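Chromosome-partitioning protein Spo0J (Thermus thermophilus HB27, PDB 1VZ0) binds the plasmid centromere-like DNA site parS, stimulates the ATPase Soj and is probably involved in chromosome partitioning. Local coordinates at the interface of chains A and B. Numbering follows the deposited sequence. Chains: chain A/B, Chromosome-partitioning protein Spo0J.

Contact 1 and contact 2 lie close to the two-fold axis of the A/B dimer, with the centres of their C-alpha atoms about 10 Å apart. Both are built on one motif: A:Arg39 in contact 1 and B:Arg39 in contact 2, at the start of helix 38-57, reach the loop 115-119 and helix 120-132 of the other chain. The chains exchange roles between the contacts, and B:Asp117 belongs to both. Contact 1 adds the end of helix 162-169, while contact 2 adds A:Leu118 and a water. This reciprocity fits a symmetric pairing of N-terminal and helix-turn-helix regions, an association that may require DNA in the natural protein.

Contact 1: the interface of chains A and B. Residues chain A 39, 169-170; chain B 112, 115-117, 122.
The backbone amide of B:Glu116 donates to the carbonyl of A:Glu169 (N to O 3.2 Å), joining the loop conformation of B:Glu116 (phi/psi -74°/-2°) to the last turn of helix 162-169. That same carbonyl oxygen sits over the guanidinium of B:Arg115, near its centre and 3.6 Å above the plane, so its partial charge would probably favour the cation. Beside it, CG of A:Arg170 rests 3.8 Å from NH2 of B:Arg115. Within chain B, the arginine turns its NE and NH1 side-on to one oxygen of B:Asp117, with NH1 2.9 Å from OD1; this double grip fixes the carboxylate next to the partner chain. A:Arg39 comes in beside this pair, across the chain boundary. Its chain bends at chi2 and chi3 and presents NH1 to the syn side of B:Glu122, a hydrogen-bonded salt bridge of 2.7 Å to OE1. NH2 lies 3.2 Å from OD1 of B:Asp117; the pairing is ionic, because the N-H points elsewhere. The two arginine planes, 83° apart, thus meet around a shared carboxylate, NE of B:Arg115 lying at the edge of the A:Arg39 guanidinium. B:Asn112 covers one face of that group with OD1, 3.8 Å above its centre. In the fold, the site lies where helix 38-57 and the end of helix 162-169 of chain A approach the loop between helices 101-114 and 120-132 of chain B.

Contact 2: the interface of chains A and B. Residues chain A 112, 115, 117-118, 122; chain B 39, 117.
B:Arg39 can be followed outward from CB, which packs 3.6 Å from the amide nitrogen ND2 of A:Asn112. With CG anti to the backbone N (chi1 166°), the chain leaves its helix towards chain A, and bends at chi2 and chi3 turn the guanidinium against A:Asn112 and A:Leu118. OD1 of A:Asn112 stands above one face, offset to the rim and 3.9 Å from NE. On the same face, CD1 of A:Leu118 lies 3.6 Å from CZ. NH1 bonds OE1 of A:Glu122 at 2.8 Å, on the syn side, and also the carbonyl O of A:Asp117 at 3.2 Å, the latter met from well above the carbonyl plane. NH2 forms a salt bridge of 3.3 Å with OD1 of A:Asp117, whose carboxylate stands nearly upright to the guanidinium (86°). Within chain A, A:Arg115 reaches OD1 from above the carboxylate plane, NH1 to OD1 at 2.9 Å. A water connects OE1 of A:Glu122 to the carbonyl of B:Arg39. OE2 of A:Glu122 lies 2.8 Å from OD2 of B:Asp117, a close approach of two acceptors that would probably be repulsive if both groups are charged; the structure alone does not show whether a proton lies between them. A methionine replacing B:Arg39 would probably leave A:Glu122 without its cationic mate and strip the A:Asp117 carbonyl of a donor. The site ties helix 38-57 of one chain to the loop and helix 120-132 of the other, likely stabilising pairing of the N-terminal regions.

Contact 1: the interface of chains A and B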
# COMPACT_ATOMS: atom_id res chain seq x y z
N ARG A 39 -4.89 5.55 7.20
CA ARG A 39 -4.13 4.38 6.79
C ARG A 39 -3.41 3.75 7.99
O ARG A 39 -3.51 2.54 8.22
CB ARG A 39 -3.12 4.76 5.71
CG ARG A 39 -2.08 3.69 5.44
CD ARG A 39 -2.40 2.94 4.18
NE ARG A 39 -2.16 3.75 2.99
CZ ARG A 39 -2.37 3.33 1.75
NH1 ARG A 39 -2.84 2.11 1.55
NH2 ARG A 39 -2.12 4.12 0.72
N GLU A 169 0.91 7.72 -7.97
CA GLU A 169 0.65 7.05 -6.70
C GLU A 169 -0.60 7.57 -6.01
O GLU A 169 -1.28 6.81 -5.32
CB GLU A 169 1.86 7.20 -5.76
CG GLU A 169 3.16 6.69 -6.37
CD GLU A 169 3.99 5.88 -5.39
OE1 GLU A 169 3.57 4.77 -5.03
OE2 GLU A 169 5.07 6.37 -4.98
N ARG A 170 -0.91 8.86 -6.19
CA ARG A 170 -2.10 9.44 -5.57
C ARG A 170 -3.35 9.11 -6.37
O ARG A 170 -4.47 9.39 -5.94
CB ARG A 170 -1.95 10.96 -5.44
CG ARG A 170 -0.98 11.42 -4.36
CD ARG A 170 -0.84 12.93 -4.34
NE ARG A 170 -2.10 13.58 -4.01
CZ ARG A 170 -2.64 13.61 -2.80
NH1 ARG A 170 -3.80 14.22 -2.60
NH2 ARG A 170 -2.01 13.03 -1.78
N ASN B 112 -7.45 8.65 0.21
CA ASN B 112 -6.77 7.40 0.44
C ASN B 112 -7.34 6.32 -0.48
O ASN B 112 -6.60 5.53 -1.08
CB ASN B 112 -6.96 7.01 1.90
CG ASN B 112 -5.84 6.18 2.42
OD1 ASN B 112 -5.74 4.98 2.14
ND2 ASN B 112 -4.95 6.80 3.20
N ARG B 115 -5.84 6.23 -4.14
CA ARG B 115 -4.46 5.83 -4.38
C ARG B 115 -4.32 4.48 -5.09
O ARG B 115 -5.16 3.60 -4.94
CB ARG B 115 -3.69 5.78 -3.06
CG ARG B 115 -3.69 7.07 -2.29
CD ARG B 115 -2.93 6.92 -0.99
NE ARG B 115 -1.58 6.44 -1.24
CZ ARG B 115 -0.58 7.18 -1.72
NH1 ARG B 115 0.61 6.64 -1.92
NH2 ARG B 115 -0.76 8.47 -1.98
N GLU B 116 -3.25 4.35 -5.86
CA GLU B 116 -2.95 3.12 -6.59
C GLU B 116 -2.44 2.09 -5.57
O GLU B 116 -2.15 0.95 -5.91
CB GLU B 116 -1.87 3.40 -7.64
CG GLU B 116 -2.39 4.01 -8.91
CD GLU B 116 -3.03 2.97 -9.81
OE1 GLU B 116 -4.06 2.37 -9.42
OE2 GLU B 116 -2.50 2.74 -10.92
N ASP B 117 -2.34 2.56 -4.34
CA ASP B 117 -1.88 1.81 -3.17
C ASP B 117 -2.88 0.83 -2.56
O ASP B 117 -2.48 -0.13 -1.92
CB ASP B 117 -1.49 2.81 -2.08
CG ASP B 117 -0.02 2.99 -1.97
OD1 ASP B 117 0.40 3.85 -1.18
OD2 ASP B 117 0.70 2.26 -2.67
N GLU B 122 -8.17 -2.81 2.45
CA GLU B 122 -8.14 -1.42 2.88
C GLU B 122 -9.29 -0.69 2.21
O GLU B 122 -9.89 0.21 2.80
CB GLU B 122 -6.83 -0.76 2.47
CG GLU B 122 -5.60 -1.40 3.05
CD GLU B 122 -4.35 -0.65 2.66
OE1 GLU B 122 -4.11 0.43 3.24
OE2 GLU B 122 -3.63 -1.13 1.76

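Contact 2: the interface of chains A and B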
# COMPACT_ATOMS: atom_id res chain seq x y z
N ASN A 112 7.36 -8.71 -0.91
CA ASN A 112 6.75 -7.40 -0.96
C ASN A 112 6.07 -7.22 -2.33
O ASN A 112 4.96 -6.69 -2.43
CB ASN A 112 7.83 -6.34 -0.75
CG ASN A 112 7.27 -5.04 -0.21
OD1 ASN A 112 6.71 -4.24 -0.95
ND2 ASN A 112 7.42 -4.83 1.10
N ARG A 115 2.48 -8.70 -2.75
CA ARG A 115 1.36 -8.05 -2.04
C ARG A 115 0.31 -7.34 -2.92
O ARG A 115 0.62 -6.89 -4.03
CB ARG A 115 1.91 -7.04 -1.03
CG ARG A 115 2.79 -7.64 0.06
CD ARG A 115 3.24 -6.56 1.04
NE ARG A 115 2.11 -5.92 1.71
CZ ARG A 115 1.44 -6.46 2.73
NH1 ARG A 115 0.42 -5.79 3.27
NH2 ARG A 115 1.79 -7.64 3.22
N ASP A 117 -0.84 -4.74 -2.11
CA ASP A 117 -0.53 -3.41 -1.61
C ASP A 117 0.29 -2.45 -2.46
O ASP A 117 0.49 -1.30 -2.07
CB ASP A 117 0.26 -3.59 -0.32
CG ASP A 117 -0.47 -3.11 0.85
OD1 ASP A 117 0.08 -3.23 1.97
OD2 ASP A 117 -1.59 -2.60 0.64
N LEU A 118 0.78 -2.90 -3.60
CA LEU A 118 1.64 -2.05 -4.39
C LEU A 118 1.10 -1.19 -5.50
O LEU A 118 0.21 -1.58 -6.24
CB LEU A 118 2.79 -2.88 -4.96
CG LEU A 118 4.03 -2.99 -4.08
CD1 LEU A 118 3.69 -3.68 -2.75
CD2 LEU A 118 5.09 -3.75 -4.85
N GLU A 122 6.03 1.37 -6.93
CA GLU A 122 6.75 0.54 -5.96
C GLU A 122 7.18 -0.74 -6.63
O GLU A 122 8.27 -1.24 -6.38
CB GLU A 122 5.86 0.21 -4.76
CG GLU A 122 5.42 1.42 -3.96
CD GLU A 122 4.48 1.04 -2.84
OE1 GLU A 122 4.95 0.61 -1.77
OE2 GLU A 122 3.25 1.15 -3.05
N ARG B 39 10.01 -1.66 1.63
CA ARG B 39 8.87 -0.76 1.45
C ARG B 39 9.15 0.59 2.11
O ARG B 39 8.92 1.65 1.51
CB ARG B 39 7.62 -1.38 2.07
CG ARG B 39 6.48 -0.39 2.23
CD ARG B 39 5.47 -0.51 1.11
NE ARG B 39 4.71 -1.75 1.22
CZ ARG B 39 3.69 -2.08 0.45
NH1 ARG B 39 3.29 -1.25 -0.51
NH2 ARG B 39 3.06 -3.23 0.63
N ASP B 117 -2.34 2.56 -4.34
CA ASP B 117 -1.88 1.81 -3.17
C ASP B 117 -2.88 0.83 -2.56
O ASP B 117 -2.48 -0.13 -1.92
CB ASP B 117 -1.49 2.81 -2.08
CG ASP B 117 -0.02 2.99 -1.97
OD1 ASP B 117 0.40 3.85 -1.18
OD2 ASP B 117 0.70 2.26 -2.67
O HOH W 1 7.21 2.32 -0.63